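Local coordinates for protein hydroxyethylphosphonate dioxygenase (Streptomyces albus, PDB 6B9R) that probably converts 2-hydroxyethylphosphonate to hydroxymethylphosphonate, using a non-haem iron centre and dioxygen, at residues A[80-92]-A[386-399]. Numbering follows the deposited sequence.
Sequences NDTPQGLRMMRVK and YDGRLEPGDSAYVI
Asp394 OD2 is gripped from opposite faces of its carboxylate plane, by Arg90 NH1 at 2.9 Å in a salt bridge and by the backbone N of Glu391. Val91 N meets Asp394 OD1 nearly along its C-O axis at 3.0 Å, so one carboxylate ties the start of helix 91-96, with Arg90 at its N-cap, to the type II turn Glu391-Asp394. With an alanine in place of this aspartate, the Arg90 guanidinium is likely to lose its salt-bridge partner, and Val91 N and Glu391 N the carboxylate oxygens they donate to. Arg90 bends back at chi2 (-60°) to reach this turn, and its NH1 also donates to Arg389 O at 2.8 Å; Met88 CB lies over one guanidinium face. The extended Met88 side chain runs past Leu390, CG to CD2 3.6 Å, and ends with CE against the backbone of Gly388, where a side chain would clash. At the far end Gln84 CB sits over the Tyr386 ring face in a CH-pi contact. Paired backbone bonds, Arg87 to Tyr397 and Met89 to Ser395, add 86-89 as an edge strand, within this chain, to an antiparallel sheet beside 395-398 and then 364-369; strand 384-390 pairs with 375-381 in the neighbouring sheet, consistent with a cupin-type beta-sandwich.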
# COMPACT_ATOMS: atom_id res chain seq x y z
N ASN A 80 -18.26 5.98 -2.05
CA ASN A 80 -18.81 4.70 -2.47
C ASN A 80 -19.80 5.03 -3.59
O ASN A 80 -20.84 5.64 -3.33
CB ASN A 80 -19.50 3.97 -1.32
CG ASN A 80 -20.02 2.58 -1.73
OD1 ASN A 80 -20.44 2.38 -2.87
ND2 ASN A 80 -19.96 1.63 -0.82
N ASP A 81 -19.44 4.67 -4.82
CA ASP A 81 -20.35 4.83 -5.95
C ASP A 81 -20.79 3.48 -6.52
O ASP A 81 -21.34 3.44 -7.62
CB ASP A 81 -19.71 5.72 -7.03
CG ASP A 81 -18.38 5.18 -7.53
OD1 ASP A 81 -18.14 3.97 -7.40
OD2 ASP A 81 -17.57 5.99 -8.05
N THR A 82 -20.57 2.39 -5.78
CA THR A 82 -20.99 1.04 -6.17
C THR A 82 -21.80 0.41 -5.04
O THR A 82 -21.40 -0.59 -4.44
CB THR A 82 -19.77 0.19 -6.51
OG1 THR A 82 -18.83 0.97 -7.26
CG2 THR A 82 -20.16 -1.02 -7.33
N PRO A 83 -22.96 0.99 -4.71
CA PRO A 83 -23.67 0.58 -3.48
C PRO A 83 -24.20 -0.85 -3.51
O PRO A 83 -24.40 -1.42 -2.43
CB PRO A 83 -24.83 1.59 -3.38
CG PRO A 83 -25.05 2.04 -4.79
CD PRO A 83 -23.66 2.10 -5.39
N GLN A 84 -24.44 -1.43 -4.69
CA GLN A 84 -24.86 -2.83 -4.79
C GLN A 84 -23.68 -3.79 -4.97
O GLN A 84 -23.91 -5.00 -5.11
CB GLN A 84 -25.86 -2.99 -5.94
CG GLN A 84 -27.08 -2.06 -5.79
CD GLN A 84 -28.13 -2.28 -6.87
OE1 GLN A 84 -27.84 -2.78 -7.95
NE2 GLN A 84 -29.37 -1.90 -6.56
N GLY A 85 -22.44 -3.30 -4.96
CA GLY A 85 -21.27 -4.14 -5.06
C GLY A 85 -20.87 -4.45 -6.49
O GLY A 85 -19.74 -4.90 -6.74
N LEU A 86 -21.77 -4.21 -7.43
CA LEU A 86 -21.53 -4.33 -8.86
C LEU A 86 -22.33 -3.21 -9.51
O LEU A 86 -23.44 -2.91 -9.07
CB LEU A 86 -21.96 -5.71 -9.40
CG LEU A 86 -21.63 -6.11 -10.85
CD1 LEU A 86 -21.43 -7.64 -11.01
CD2 LEU A 86 -22.72 -5.63 -11.82
N ARG A 87 -21.74 -2.55 -10.50
CA ARG A 87 -22.48 -1.53 -11.23
C ARG A 87 -22.20 -1.65 -12.72
O ARG A 87 -21.05 -1.87 -13.12
CB ARG A 87 -22.12 -0.12 -10.74
CG ARG A 87 -22.80 0.99 -11.54
CD ARG A 87 -22.55 2.38 -10.94
NE ARG A 87 -21.27 2.49 -10.23
CZ ARG A 87 -20.09 2.69 -10.82
NH1 ARG A 87 -19.99 2.79 -12.14
NH2 ARG A 87 -19.00 2.79 -10.07
N MET A 88 -23.24 -1.52 -13.53
CA MET A 88 -23.12 -1.60 -14.97
C MET A 88 -23.10 -0.21 -15.57
O MET A 88 -23.71 0.73 -15.04
CB MET A 88 -24.27 -2.42 -15.58
CG MET A 88 -24.40 -3.78 -14.95
SD MET A 88 -25.79 -4.76 -15.57
CE MET A 88 -25.41 -6.28 -14.71
N MET A 89 -22.41 -0.09 -16.69
CA MET A 89 -22.43 1.11 -17.51
C MET A 89 -22.89 0.74 -18.92
O MET A 89 -22.49 -0.30 -19.45
CB MET A 89 -21.05 1.75 -17.55
CG MET A 89 -21.03 3.07 -18.30
SD MET A 89 -19.39 3.80 -18.23
CE MET A 89 -19.73 5.31 -19.13
N ARG A 90 -23.74 1.58 -19.51
CA ARG A 90 -24.37 1.25 -20.78
C ARG A 90 -23.65 1.90 -21.96
O ARG A 90 -23.07 2.98 -21.83
CB ARG A 90 -25.84 1.69 -20.80
CG ARG A 90 -26.67 1.22 -19.61
CD ARG A 90 -26.71 -0.29 -19.52
NE ARG A 90 -27.47 -0.75 -18.36
CZ ARG A 90 -27.59 -2.02 -18.00
NH1 ARG A 90 -26.97 -2.96 -18.71
NH2 ARG A 90 -28.30 -2.36 -16.93
N VAL A 91 -23.74 1.25 -23.11
CA VAL A 91 -23.24 1.77 -24.39
C VAL A 91 -23.61 3.23 -24.58
O VAL A 91 -22.77 4.04 -24.97
CB VAL A 91 -23.80 0.94 -25.56
CG1 VAL A 91 -23.50 1.64 -26.88
CG2 VAL A 91 -23.21 -0.43 -25.55
N LYS A 92 -24.88 3.56 -24.33
CA LYS A 92 -25.34 4.94 -24.48
C LYS A 92 -24.52 5.89 -23.63
O LYS A 92 -24.16 6.99 -24.07
CB LYS A 92 -26.82 5.04 -24.13
CG LYS A 92 -27.39 6.45 -24.18
N TYR A 386 -29.00 -9.62 -6.31
CA TYR A 386 -29.31 -8.70 -7.39
C TYR A 386 -29.14 -9.44 -8.72
O TYR A 386 -28.52 -10.50 -8.78
CB TYR A 386 -28.40 -7.46 -7.38
CG TYR A 386 -28.37 -6.69 -6.08
CD1 TYR A 386 -27.47 -7.01 -5.08
CD2 TYR A 386 -29.20 -5.59 -5.88
CE1 TYR A 386 -27.42 -6.28 -3.89
CE2 TYR A 386 -29.17 -4.87 -4.70
CZ TYR A 386 -28.27 -5.21 -3.72
OH TYR A 386 -28.24 -4.48 -2.55
N ASP A 387 -29.70 -8.86 -9.78
CA ASP A 387 -29.52 -9.40 -11.11
C ASP A 387 -29.53 -8.25 -12.11
O ASP A 387 -30.11 -7.20 -11.87
CB ASP A 387 -30.60 -10.43 -11.47
CG ASP A 387 -31.99 -9.88 -11.28
OD1 ASP A 387 -32.42 -9.04 -12.09
OD2 ASP A 387 -32.66 -10.29 -10.31
N GLY A 388 -28.87 -8.47 -13.24
CA GLY A 388 -28.84 -7.46 -14.28
C GLY A 388 -28.40 -8.11 -15.57
O GLY A 388 -28.00 -9.28 -15.60
N ARG A 389 -28.48 -7.34 -16.65
CA ARG A 389 -28.13 -7.86 -17.97
C ARG A 389 -27.24 -6.86 -18.68
O ARG A 389 -27.62 -5.70 -18.85
CB ARG A 389 -29.37 -8.15 -18.80
CG ARG A 389 -29.06 -9.12 -19.92
CD ARG A 389 -30.33 -9.50 -20.65
NE ARG A 389 -30.63 -8.51 -21.68
CZ ARG A 389 -31.44 -8.75 -22.71
NH1 ARG A 389 -32.03 -9.93 -22.81
NH2 ARG A 389 -31.66 -7.81 -23.62
N LEU A 390 -26.07 -7.32 -19.12
CA LEU A 390 -25.14 -6.50 -19.89
C LEU A 390 -25.37 -6.80 -21.36
O LEU A 390 -25.22 -7.94 -21.79
CB LEU A 390 -23.70 -6.81 -19.51
CG LEU A 390 -23.30 -6.44 -18.08
CD1 LEU A 390 -22.08 -7.25 -17.63
CD2 LEU A 390 -23.00 -4.96 -18.04
N GLU A 391 -25.72 -5.77 -22.14
CA GLU A 391 -25.80 -5.91 -23.58
C GLU A 391 -24.41 -5.78 -24.18
O GLU A 391 -23.48 -5.33 -23.50
CB GLU A 391 -26.72 -4.84 -24.16
CG GLU A 391 -27.91 -4.49 -23.29
CD GLU A 391 -28.96 -5.57 -23.28
OE1 GLU A 391 -29.18 -6.19 -24.34
OE2 GLU A 391 -29.56 -5.81 -22.21
N PRO A 392 -24.23 -6.19 -25.43
CA PRO A 392 -22.94 -5.97 -26.10
C PRO A 392 -22.49 -4.52 -26.01
O PRO A 392 -23.26 -3.59 -26.29
CB PRO A 392 -23.21 -6.40 -27.54
CG PRO A 392 -24.31 -7.43 -27.42
CD PRO A 392 -25.16 -7.00 -26.25
N GLY A 393 -21.24 -4.32 -25.61
CA GLY A 393 -20.69 -3.00 -25.42
C GLY A 393 -20.93 -2.40 -24.06
O GLY A 393 -20.34 -1.35 -23.76
N ASP A 394 -21.80 -3.00 -23.25
CA ASP A 394 -21.94 -2.60 -21.85
C ASP A 394 -20.73 -3.06 -21.04
O ASP A 394 -20.01 -3.99 -21.43
CB ASP A 394 -23.21 -3.20 -21.23
CG ASP A 394 -24.50 -2.55 -21.70
OD1 ASP A 394 -24.46 -1.57 -22.47
OD2 ASP A 394 -25.58 -3.03 -21.28
N SER A 395 -20.50 -2.42 -19.90
CA SER A 395 -19.40 -2.82 -19.04
C SER A 395 -19.87 -2.83 -17.59
O SER A 395 -20.97 -2.36 -17.27
CB SER A 395 -18.18 -1.88 -19.23
OG SER A 395 -18.58 -0.51 -19.16
N ALA A 396 -19.05 -3.39 -16.71
CA ALA A 396 -19.41 -3.42 -15.30
C ALA A 396 -18.16 -3.33 -14.45
O ALA A 396 -17.06 -3.73 -14.86
CB ALA A 396 -20.21 -4.67 -14.93
N TYR A 397 -18.34 -2.79 -13.25
CA TYR A 397 -17.31 -2.75 -12.22
C TYR A 397 -17.79 -3.55 -11.03
O TYR A 397 -18.97 -3.46 -10.65
CB TYR A 397 -17.01 -1.31 -11.80
CG TYR A 397 -16.25 -1.30 -10.52
CD1 TYR A 397 -14.93 -1.73 -10.47
CD2 TYR A 397 -16.86 -0.90 -9.34
CE1 TYR A 397 -14.24 -1.76 -9.29
CE2 TYR A 397 -16.17 -0.92 -8.14
CZ TYR A 397 -14.86 -1.34 -8.13
OH TYR A 397 -14.17 -1.38 -6.94
N VAL A 398 -16.90 -4.36 -10.44
CA VAL A 398 -17.21 -5.23 -9.31
C VAL A 398 -16.17 -5.02 -8.21
O VAL A 398 -14.97 -5.08 -8.48
CB VAL A 398 -17.22 -6.72 -9.72
CG1 VAL A 398 -17.94 -7.56 -8.66
CG2 VAL A 398 -17.86 -6.92 -11.12
N ILE A 399 -16.64 -4.78 -6.98
CA ILE A 399 -15.72 -4.62 -5.85
C ILE A 399 -15.18 -5.99 -5.45
O ILE A 399 -15.78 -7.02 -5.80
CB ILE A 399 -16.40 -3.93 -4.64
CG1 ILE A 399 -17.43 -4.85 -3.97
CG2 ILE A 399 -16.97 -2.58 -5.05
CD1 ILE A 399 -17.99 -4.28 -2.62
O HOH W 1 -30.05 -4.95 -16.40